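Local atomic coordinates of 3-hydroxy-3-methylglutaryl-CoA lyase (Acinetobacter baumannii, PDB entry 6NDS), a protein that belongs to the HMGL-like family of lyases with a TIM-barrel fold and binds coenzyme A and a zinc ion. Residues 34-39 against 68-73; 57-62 against 96-101; 84-89 against 103-108; 109-114 against 131-136. All blocks are in the same frame, centred on the assembly; numbering follows the deposited sequence. Where two conformers were deposited one is given.

Contact 1: 34-39 against 68-73; sequences VPTDKK and LRDGEE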
# COMPACT_ATOMS: atom_id res chain seq x y z
N VAL A 34 -10.09 24.41 7.23
CA VAL A 34 -11.38 23.78 7.46
C VAL A 34 -12.09 24.57 8.56
O VAL A 34 -11.57 24.64 9.68
CB VAL A 34 -11.25 22.31 7.86
CG1 VAL A 34 -12.62 21.72 8.19
CG2 VAL A 34 -10.56 21.51 6.74
N PRO A 35 -13.23 25.19 8.28
CA PRO A 35 -13.89 26.02 9.29
C PRO A 35 -14.16 25.25 10.57
O PRO A 35 -14.39 24.04 10.56
CB PRO A 35 -15.20 26.43 8.62
CG PRO A 35 -14.95 26.30 7.16
CD PRO A 35 -13.94 25.21 6.99
N THR A 36 -14.20 26.00 11.66
CA THR A 36 -14.36 25.41 12.99
C THR A 36 -15.60 24.52 13.08
O THR A 36 -15.53 23.40 13.61
CB THR A 36 -14.39 26.53 14.02
OG1 THR A 36 -13.17 27.28 13.89
CG2 THR A 36 -14.49 25.95 15.42
N ASP A 37 -16.75 24.99 12.59
CA ASP A 37 -17.95 24.16 12.73
C ASP A 37 -17.89 22.93 11.84
O ASP A 37 -18.55 21.93 12.15
CB ASP A 37 -19.24 24.96 12.50
CG ASP A 37 -19.31 25.67 11.14
OD1 ASP A 37 -18.38 25.58 10.33
OD2 ASP A 37 -20.33 26.35 10.91
N LYS A 38 -17.10 22.96 10.77
CA LYS A 38 -16.95 21.78 9.94
C LYS A 38 -15.95 20.80 10.52
O LYS A 38 -16.08 19.59 10.31
CB LYS A 38 -16.58 22.18 8.51
CG LYS A 38 -17.69 22.97 7.83
CD LYS A 38 -17.40 23.29 6.37
CE LYS A 38 -18.41 24.29 5.83
NZ LYS A 38 -18.32 24.43 4.35
N LYS A 39 -14.94 21.29 11.26
CA LYS A 39 -14.10 20.40 12.05
C LYS A 39 -14.95 19.67 13.09
O LYS A 39 -14.81 18.45 13.28
CB LYS A 39 -12.98 21.17 12.75
CG LYS A 39 -11.85 21.72 11.85
CD LYS A 39 -10.67 22.13 12.73
CE LYS A 39 -9.53 22.77 11.94
NZ LYS A 39 -9.82 24.21 11.63
N LEU A 68 -4.72 24.35 12.98
CA LEU A 68 -5.28 23.77 14.18
C LEU A 68 -5.43 24.79 15.31
O LEU A 68 -5.60 24.40 16.47
CB LEU A 68 -4.43 22.58 14.63
CG LEU A 68 -4.37 21.41 13.64
CD1 LEU A 68 -3.52 20.29 14.26
CD2 LEU A 68 -5.77 20.92 13.32
N ARG A 69 -5.39 26.09 14.99
CA ARG A 69 -5.39 27.12 16.04
C ARG A 69 -6.74 27.26 16.73
O ARG A 69 -6.82 28.01 17.72
CB ARG A 69 -4.97 28.47 15.46
CG ARG A 69 -6.01 29.10 14.54
CD ARG A 69 -5.41 30.32 13.81
NE ARG A 69 -4.91 31.33 14.74
CZ ARG A 69 -4.16 32.37 14.39
NH1 ARG A 69 -3.79 32.55 13.13
NH2 ARG A 69 -3.77 33.25 15.32
N ASP A 70 -7.78 26.59 16.25
CA ASP A 70 -9.10 26.63 16.88
C ASP A 70 -9.34 25.43 17.78
O ASP A 70 -10.49 25.07 18.03
CB ASP A 70 -10.19 26.71 15.81
CG ASP A 70 -10.12 25.57 14.80
OD1 ASP A 70 -9.15 24.78 14.83
OD2 ASP A 70 -11.04 25.46 13.97
N GLY A 71 -8.27 24.80 18.30
CA GLY A 71 -8.43 23.58 19.07
C GLY A 71 -9.36 23.73 20.26
O GLY A 71 -10.16 22.84 20.56
N GLU A 72 -9.26 24.85 20.98
CA GLU A 72 -10.13 25.03 22.14
C GLU A 72 -11.59 25.01 21.74
O GLU A 72 -12.41 24.35 22.39
CB GLU A 72 -9.80 26.33 22.88
CG GLU A 72 -10.72 26.57 24.06
CD GLU A 72 -10.03 27.28 25.20
OE1 GLU A 72 -8.97 27.89 24.96
OE2 GLU A 72 -10.55 27.23 26.34
N GLU A 73 -11.95 25.72 20.67
CA GLU A 73 -13.35 25.76 20.28
C GLU A 73 -13.81 24.42 19.72
O GLU A 73 -14.95 24.02 19.93
CB GLU A 73 -13.59 26.90 19.28
CG GLU A 73 -15.05 27.05 18.82
CD GLU A 73 -16.03 27.31 19.96
OE1 GLU A 73 -15.61 27.79 21.04
OE2 GLU A 73 -17.24 27.06 19.78
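Asp-70 meets Thr-36 and Lys-39 with the same carboxylate oxygen, OD2, and this shared acceptor carries the contact. The charged part is a salt bridge: Lys-39 and Asp-70 reach toward each other tip to tip, with Lys-39 NZ 2.9 Å from Asp-70 OD2 on its syn side, 28° out of the carboxylate plane. A second, weak bond runs from Lys-39 NZ to Asp-70 OD1 at 3.3 Å. The lysine chain is straight as far as CE and bends only at its last torsion (chi4 80°), which swings NZ back to the carbonyl of Val-34; there Lys-39 NZ donates to Val-34 O at 2.7 Å, in the carbonyl plane. The buried ammonium thus has both a charged and a neutral acceptor, and Trp-33 adds a cation-pi contact.

An uncharged donor, Thr-36 OG1, gives its proton to the anti lone pair of Asp-70 OD2 at 2.8 Å. Syn and anti sides of one oxygen are therefore both used, an arrangement that would favour the ionised carboxylate. In this TIM-barrel protein the bonds tie the first turn of helix 36-46 to the start of helix 71-77, where Asp-70 stands at the N-cap position without capping through its side chain.

Apolar packing is slighter. The Thr-36 and Glu-73 side chains cross at about a right angle, with Thr-36 CG2, anti to the backbone N, 3.6 Å from Glu-73 CG, so threonine serves with both branches. Lys-39 CE approaches Leu-68 CD2 at 4.4 Å, aliphatic carbon against aliphatic carbon.

Contact 2: 57-62 against 96-101; sequences GSFVSP and ALRAVE. With COA (coenzyme A), chain B.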
# COMPACT_ATOMS: atom_id res chain seq x y z
N GLY A 57 -7.54 17.30 17.98
CA GLY A 57 -6.82 18.51 17.64
C GLY A 57 -5.51 18.59 18.40
O GLY A 57 -5.08 17.62 19.05
N SER A 58 -4.89 19.76 18.31
CA SER A 58 -3.60 20.04 18.93
C SER A 58 -3.68 21.34 19.71
O SER A 58 -4.48 22.22 19.38
CB SER A 58 -2.47 20.19 17.90
OG SER A 58 -2.26 19.00 17.19
N PHE A 59 -2.81 21.47 20.70
CA PHE A 59 -2.67 22.71 21.45
C PHE A 59 -1.24 23.19 21.28
O PHE A 59 -0.41 23.09 22.18
CB PHE A 59 -3.09 22.49 22.91
CG PHE A 59 -4.54 22.14 23.03
CD1 PHE A 59 -5.50 23.14 23.13
CD2 PHE A 59 -4.96 20.82 22.96
CE1 PHE A 59 -6.85 22.82 23.19
CE2 PHE A 59 -6.31 20.49 23.02
CZ PHE A 59 -7.25 21.51 23.14
N VAL A 60 -0.96 23.72 20.08
CA VAL A 60 0.38 24.11 19.66
C VAL A 60 0.34 25.56 19.20
O VAL A 60 -0.73 26.17 19.08
CB VAL A 60 0.92 23.19 18.54
CG1 VAL A 60 0.99 21.74 19.01
CG2 VAL A 60 0.03 23.29 17.29
N SER A 61 1.52 26.11 18.96
CA SER A 61 1.63 27.49 18.52
C SER A 61 0.80 27.71 17.27
O SER A 61 0.91 26.93 16.31
CB SER A 61 3.09 27.85 18.24
OG SER A 61 3.17 29.11 17.59
N PRO A 62 -0.03 28.76 17.22
CA PRO A 62 -0.72 29.07 15.96
C PRO A 62 0.23 29.54 14.87
O PRO A 62 -0.13 29.49 13.69
CB PRO A 62 -1.71 30.17 16.36
CG PRO A 62 -1.03 30.85 17.52
CD PRO A 62 -0.32 29.75 18.27
N ALA A 96 -0.43 21.79 27.41
CA ALA A 96 -1.10 20.90 28.36
C ALA A 96 -2.17 21.65 29.15
O ALA A 96 -3.28 21.13 29.36
CB ALA A 96 -0.07 20.28 29.31
N LEU A 97 -1.86 22.86 29.61
CA LEU A 97 -2.82 23.63 30.40
C LEU A 97 -4.02 24.03 29.56
O LEU A 97 -5.16 24.00 30.05
CB LEU A 97 -2.13 24.85 31.01
CG LEU A 97 -1.12 24.49 32.09
CD1 LEU A 97 -0.34 25.70 32.57
CD2 LEU A 97 -1.82 23.80 33.25
N ARG A 98 -3.79 24.41 28.30
CA ARG A 98 -4.89 24.69 27.38
C ARG A 98 -5.77 23.46 27.19
O ARG A 98 -7.00 23.56 27.19
CB ARG A 98 -4.35 25.15 26.01
CG ARG A 98 -3.69 26.53 25.95
CD ARG A 98 -3.03 26.75 24.58
NE ARG A 98 -3.99 26.63 23.47
CZ ARG A 98 -3.67 26.32 22.21
NH1 ARG A 98 -2.41 26.08 21.88
NH2 ARG A 98 -4.62 26.23 21.29
N ALA A 99 -5.14 22.30 27.01
CA ALA A 99 -5.90 21.08 26.75
C ALA A 99 -6.77 20.70 27.95
O ALA A 99 -7.91 20.26 27.78
CB ALA A 99 -4.95 19.93 26.40
N VAL A 100 -6.24 20.86 29.17
CA VAL A 100 -7.04 20.57 30.36
C VAL A 100 -8.21 21.54 30.47
O VAL A 100 -9.33 21.15 30.81
CB VAL A 100 -6.15 20.59 31.61
CG1 VAL A 100 -7.00 20.57 32.87
CG2 VAL A 100 -5.19 19.40 31.59
N GLU A 101 -7.97 22.83 30.18
CA GLU A 101 -9.06 23.80 30.17
C GLU A 101 -10.14 23.42 29.16
O GLU A 101 -11.32 23.69 29.38
CB GLU A 101 -8.53 25.20 29.88
N1A COA B . 0.17 26.75 22.30
C2A COA B . 0.00 28.04 21.97
N3A COA B . 0.84 29.06 22.12
C4A COA B . 2.00 28.65 22.68
C5A COA B . 2.32 27.37 23.06
C6A COA B . 1.35 26.37 22.86
N6A COA B . 1.52 25.09 23.19
N7A COA B . 3.60 27.33 23.60
C8A COA B . 4.02 28.58 23.53
N9A COA B . 3.09 29.42 22.98
C1B COA B . 3.20 30.87 22.77
C2B COA B . 3.50 31.66 24.04
O2B COA B . 2.38 31.90 24.87
C3B COA B . 4.10 32.92 23.43
O3B COA B . 3.10 33.69 22.78
P3B COA B . 3.61 35.22 22.57
O7A COA B . 4.43 35.26 21.29
O8A COA B . 4.44 35.55 23.79
O9A COA B . 2.36 36.07 22.48
C4B COA B . 5.04 32.26 22.43
O4B COA B . 4.27 31.15 21.90
C5B COA B . 6.26 31.69 23.12
O5B COA B . 7.13 31.11 22.14
P1A COA B . 8.20 30.05 22.67
O1A COA B . 7.79 29.52 24.00
O2A COA B . 9.58 30.59 22.47
O3A COA B . 7.93 28.90 21.59
P2A COA B . 8.26 28.79 20.03
O4A COA B . 9.73 28.52 19.89
O5A COA B . 7.66 29.93 19.29
O6A COA B . 7.42 27.47 19.67
CBP COA B . 6.42 25.37 20.21
CCP COA B . 7.65 26.25 20.41
CDP COA B . 6.66 23.98 20.80
CEP COA B . 5.22 26.01 20.91
CAP COA B . 6.17 25.27 18.70
OAP COA B . 7.38 24.88 18.05
C9P COA B . 5.08 24.29 18.33
O9P COA B . 3.90 24.54 18.56
N8P COA B . 5.47 23.17 17.73
C7P COA B . 4.56 22.07 17.43
C6P COA B . 4.35 21.93 15.94
C5P COA B . 3.54 20.70 15.60
O5P COA B . 2.47 20.47 16.17
N4P COA B . 4.04 19.89 14.66
C3P COA B . 3.32 18.76 14.08
C2P COA B . 2.93 17.74 15.12
S1P COA B . 4.34 17.19 16.10
O HOH W 1 -3.40 24.58 18.73
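Arg-98 and Phe-59 pack side chain on side chain before the arginine goes on to coenzyme A. Starting at the helix, Arg-98 CB lies 3.7 Å from Phe-59 CD1. The chain runs on extended through CG to CD, which comes within 3.9 Å of N1A of coenzyme A. A bend at chi3 (58°) then places NE at the edge of the Phe-59 ring, in its plane. The guanidinium stands 75° from the ring plane, with Phe-59 CD1 over one of its faces, offset toward the rim. At the tip the two nitrogens part. Arg-98 NH1 donates to Val-60 O at 3.3 Å, from above the carbonyl plane, and makes a weak bond to N1A of coenzyme A at 2.7 Å, bent to 127°. Arg-98 NH2 gives a proton to a water that also binds Ser-58 O and Val-60 N. Arginine suits this place because a flat group with several N-H donors can lie against an aromatic edge and still serve the loop and the ligand together.

The loop backbone adds two further bonds to coenzyme A: N6A donates to Phe-59 O at 3.0 Å, and Ser-61 N donates to O9P in the pantetheine arm at 2.9 Å. Phe-59 meanwhile lays a face on helix 93-101, where Ala-99 CA sits 3.8 Å from the ring centroid, a CH-pi contact that the small alanine permits. Phe-75 meets the ring too, and Ile-90 of strand 85-90 touches both Phe-59 and Ala-99, so the contact joins the loop just after strand 53-58 to helix 93-101.

Contact 3: 84-89 against 103-108; sequences IIYVGL and NANELN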
# COMPACT_ATOMS: atom_id res chain seq x y z
N ILE A 84 -15.72 7.19 24.22
CA ILE A 84 -14.62 7.61 23.35
C ILE A 84 -13.69 8.52 24.15
O ILE A 84 -14.15 9.40 24.88
CB ILE A 84 -15.13 8.34 22.09
CG1 ILE A 84 -16.03 7.43 21.27
CG2 ILE A 84 -13.96 8.82 21.25
CD1 ILE A 84 -16.60 8.11 20.02
N ILE A 85 -12.40 8.29 24.00
CA ILE A 85 -11.37 9.16 24.56
C ILE A 85 -10.95 10.16 23.49
O ILE A 85 -10.42 9.77 22.44
CB ILE A 85 -10.17 8.34 25.07
CG1 ILE A 85 -10.61 7.44 26.22
CG2 ILE A 85 -9.01 9.25 25.48
CD1 ILE A 85 -9.65 6.29 26.47
N TYR A 86 -11.21 11.44 23.73
CA TYR A 86 -10.83 12.51 22.82
C TYR A 86 -9.46 13.04 23.22
O TYR A 86 -9.30 13.58 24.33
CB TYR A 86 -11.89 13.62 22.82
CG TYR A 86 -13.23 13.10 22.31
CD1 TYR A 86 -13.52 13.08 20.95
CD2 TYR A 86 -14.19 12.61 23.20
CE1 TYR A 86 -14.72 12.59 20.48
CE2 TYR A 86 -15.40 12.12 22.74
CZ TYR A 86 -15.66 12.11 21.38
OH TYR A 86 -16.85 11.62 20.91
N VAL A 87 -8.48 12.87 22.33
CA VAL A 87 -7.07 13.10 22.61
C VAL A 87 -6.66 14.43 22.02
O VAL A 87 -7.05 14.77 20.90
CB VAL A 87 -6.21 11.97 22.00
CG1 VAL A 87 -4.73 12.19 22.30
CG2 VAL A 87 -6.69 10.58 22.47
N GLY A 88 -5.85 15.19 22.76
CA GLY A 88 -5.22 16.38 22.20
C GLY A 88 -3.70 16.26 22.18
O GLY A 88 -3.10 15.81 23.16
N LEU A 89 -3.07 16.66 21.07
CA LEU A 89 -1.61 16.64 20.95
C LEU A 89 -1.01 17.86 21.65
O LEU A 89 -1.46 18.99 21.43
CB LEU A 89 -1.20 16.62 19.48
CG LEU A 89 0.32 16.60 19.21
CD1 LEU A 89 0.61 15.81 17.95
CD2 LEU A 89 0.90 18.00 19.06
N ASN A 103 -10.88 20.37 28.43
CA ASN A 103 -11.35 19.05 28.83
C ASN A 103 -11.02 17.99 27.79
O ASN A 103 -11.83 17.11 27.47
CB ASN A 103 -12.85 19.05 29.14
CG ASN A 103 -13.30 17.77 29.82
OD1 ASN A 103 -12.54 17.17 30.59
ND2 ASN A 103 -14.51 17.32 29.51
N ALA A 104 -9.81 18.06 27.24
CA ALA A 104 -9.30 16.90 26.53
C ALA A 104 -9.26 15.71 27.49
O ALA A 104 -8.93 15.86 28.67
CB ALA A 104 -7.91 17.18 25.96
N ASN A 105 -9.66 14.53 27.00
CA ASN A 105 -9.68 13.36 27.88
C ASN A 105 -8.28 12.80 28.09
O ASN A 105 -8.03 12.12 29.10
CB ASN A 105 -10.54 12.23 27.31
CG ASN A 105 -12.00 12.63 27.11
OD1 ASN A 105 -12.63 12.21 26.14
ND2 ASN A 105 -12.56 13.41 28.05
N GLU A 106 -7.39 13.02 27.13
CA GLU A 106 -6.05 12.47 27.17
C GLU A 106 -5.11 13.45 26.48
O GLU A 106 -5.45 14.03 25.45
CB GLU A 106 -6.01 11.11 26.49
CG GLU A 106 -4.66 10.39 26.51
CD GLU A 106 -4.80 8.92 26.11
OE1 GLU A 106 -4.59 8.60 24.92
OE2 GLU A 106 -5.15 8.10 26.98
N LEU A 107 -3.94 13.64 27.08
CA LEU A 107 -2.91 14.51 26.54
C LEU A 107 -1.83 13.64 25.91
O LEU A 107 -1.21 12.83 26.60
CB LEU A 107 -2.33 15.40 27.64
CG LEU A 107 -3.07 16.71 27.96
CD1 LEU A 107 -4.54 16.51 28.21
CD2 LEU A 107 -2.39 17.39 29.15
N ASN A 108 -1.61 13.82 24.61
CA ASN A 108 -0.60 13.09 23.85
C ASN A 108 0.65 13.96 23.74
O ASN A 108 0.71 14.90 22.94
CB ASN A 108 -1.13 12.72 22.47
CG ASN A 108 -0.11 11.98 21.65
OD1 ASN A 108 0.82 11.37 22.19
ND2 ASN A 108 -0.26 12.02 20.32
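Ala-104 CB lies 4.2 Å from Tyr-86 O and close to the backbone N of Gly-88, two residues on, which has no side chain to stand in the way. Asn-105 follows with two bonds to one residue. Its backbone N donates to Tyr-86 O at 2.9 Å, and its side-chain OD1 accepts from Tyr-86 N at 2.9 Å in an almost straight bond (178°). CG lies anti to the carbonyl carbon (chi1 -60°), alongside the tyrosine, and OD1 also meets the edge of its ring at CD2. Asparagine thus supplies an acceptor that continues the backbone pattern before the strand begins.

Glu-106 O takes the proton of Gly-88 N at 3.0 Å. Its CB packs on Ile-85 CG2 at 3.7 Å, and its carboxylate lies beside Val-87 on the way to a salt bridge with Arg-53. Leu-107 points to the face opposite Glu-106 and Asn-108, toward Ala-96 and Ala-99. Asn-108 N binds Gly-88 O at 2.9 Å, its CB rests 3.6 Å from Val-87 CG1, and its amide goes on to Thr-149 and Glu-55. Strands 85-90 and 106-112, parallel and linked by helix 93-101, form a beta-alpha-beta unit of the TIM barrel.

Contact 4: 109-114 against 131-136; sequences LVLSAS and AGFTEI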
# COMPACT_ATOMS: atom_id res chain seq x y z
N LEU A 109 1.64 13.65 24.58
CA LEU A 109 2.92 14.36 24.57
C LEU A 109 3.77 13.84 23.41
O LEU A 109 3.80 12.64 23.16
CB LEU A 109 3.67 14.14 25.88
CG LEU A 109 2.91 14.11 27.22
CD1 LEU A 109 3.89 14.10 28.38
CD2 LEU A 109 1.98 15.28 27.34
N VAL A 110 4.46 14.74 22.72
CA VAL A 110 5.22 14.35 21.53
C VAL A 110 6.62 14.95 21.56
O VAL A 110 6.78 16.15 21.76
CB VAL A 110 4.50 14.77 20.23
CG1 VAL A 110 5.35 14.38 19.01
CG2 VAL A 110 3.12 14.13 20.14
N LEU A 111 7.62 14.10 21.33
CA LEU A 111 8.95 14.56 20.95
C LEU A 111 9.49 13.60 19.90
O LEU A 111 8.93 12.52 19.67
CB LEU A 111 9.90 14.68 22.16
CG LEU A 111 10.76 13.48 22.55
CD1 LEU A 111 11.78 13.91 23.62
CD2 LEU A 111 9.92 12.30 23.03
N SER A 112 10.57 14.00 19.21
CA SER A 112 11.19 13.17 18.18
C SER A 112 12.46 12.51 18.70
O SER A 112 13.21 13.10 19.47
CB SER A 112 11.52 14.00 16.94
OG SER A 112 10.36 14.64 16.44
N ALA A 113 12.70 11.26 18.27
CA ALA A 113 13.97 10.61 18.60
C ALA A 113 15.15 11.29 17.92
O ALA A 113 16.29 11.14 18.37
CB ALA A 113 13.93 9.13 18.20
N SER A 114 14.89 11.99 16.82
CA SER A 114 15.91 12.74 16.11
C SER A 114 16.04 14.12 16.74
O SER A 114 15.05 14.87 16.79
CB SER A 114 15.53 12.87 14.64
OG SER A 114 16.22 13.96 14.04
N ALA A 131 12.04 18.09 29.94
CA ALA A 131 11.88 19.02 31.05
C ALA A 131 10.45 19.56 31.12
O ALA A 131 9.87 19.68 32.21
CB ALA A 131 12.88 20.17 30.93
N GLY A 132 9.86 19.87 29.96
CA GLY A 132 8.46 20.28 29.96
C GLY A 132 7.53 19.16 30.38
O GLY A 132 6.60 19.37 31.17
N PHE A 133 7.79 17.95 29.89
CA PHE A 133 6.94 16.81 30.24
C PHE A 133 6.95 16.55 31.74
O PHE A 133 5.90 16.26 32.34
CB PHE A 133 7.41 15.56 29.49
CG PHE A 133 7.29 15.65 27.99
CD1 PHE A 133 6.54 16.66 27.38
CD2 PHE A 133 7.92 14.71 27.18
CE1 PHE A 133 6.44 16.73 25.99
CE2 PHE A 133 7.80 14.77 25.79
CZ PHE A 133 7.07 15.78 25.20
N THR A 134 8.12 16.67 32.36
CA THR A 134 8.22 16.49 33.81
C THR A 134 7.35 17.49 34.56
O THR A 134 6.67 17.14 35.53
CB THR A 134 9.68 16.60 34.25
OG1 THR A 134 10.46 15.63 33.52
CG2 THR A 134 9.81 16.31 35.72
N GLU A 135 7.35 18.75 34.12
CA GLU A 135 6.50 19.74 34.76
C GLU A 135 5.02 19.45 34.49
O GLU A 135 4.17 19.65 35.37
CB GLU A 135 6.88 21.15 34.29
CG GLU A 135 6.16 22.27 35.02
CD GLU A 135 6.74 22.55 36.39
OE1 GLU A 135 7.94 22.26 36.61
OE2 GLU A 135 6.01 23.09 37.25
N ILE A 136 4.70 18.98 33.28
CA ILE A 136 3.31 18.63 32.97
C ILE A 136 2.80 17.56 33.91
O ILE A 136 1.70 17.66 34.47
CB ILE A 136 3.20 18.19 31.50
CG1 ILE A 136 3.34 19.40 30.58
CG2 ILE A 136 1.88 17.46 31.27
CD1 ILE A 136 3.71 19.00 29.16
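Leu-109 lies over one face of the Phe-133 ring, the two side chains sliding past each other in opposite directions. The strand and the helix run nearly antiparallel (165° between their directions), with axes 10.0 Å apart, a spacing that a large aromatic side chain can bridge. The face contact is led by Leu-109 CB, which stands over the outer part of the ring, 3.9 Å from the Phe-133 ring centroid, in a CH-pi contact. The leucine ends were modelled in two conformers, so their contacts are less certain: in one of them Leu-109 CD1 sits nearer the root of the phenyl, 3.8 Å from Phe-133 CG. The second branch, Leu-109 CD2, is there only loosely apposed to Ile-136 CD1 at 4.5 Å, one helical turn beyond the phenylalanine.

A chi1 of -64° sets Phe-133 CG anti to the carbonyl carbon; the ring beyond it reaches the strand. Its far end, Phe-133 CZ, meets the backbone at Val-110 O, 3.5 Å away and in the ring plane. Leu-111, two residues on from Leu-109, approaches obliquely, with its CB 4.2 Å from Phe-133 CE2. Phe-130 meets the Phe-133 ring edge-to-face.

The contact is mainly apolar, with one backbone carbonyl oxygen at the ring edge. It depends on shape and on exclusion of water, while the weakly positive ring edge suits the carbonyl oxygen it faces.

Contacts 2, 3 and 4 share one parallel sheet, in which strands 53-58, 85-90 and 106-112 are successive neighbours, while contact 1 joins two helix starts beside it. Along the chain contacts 1 and 2 interlock, as do 2 and 3; contact 4 follows once 3 has closed. Centres of contacts 2 and 3 are 10 Å apart and those of 1 and 2 are 12 Å apart, but contacts 1 and 4 lie 25 Å from each other. Leu-68 packs on Ser-58, Ala-96 on both Leu-107 and Ile-136, and Leu-89 on Val-110. The contacts thus follow successive barrel units, and contact 2 brings the loop after strand 53-58 and helix 93-101 together at coenzyme A.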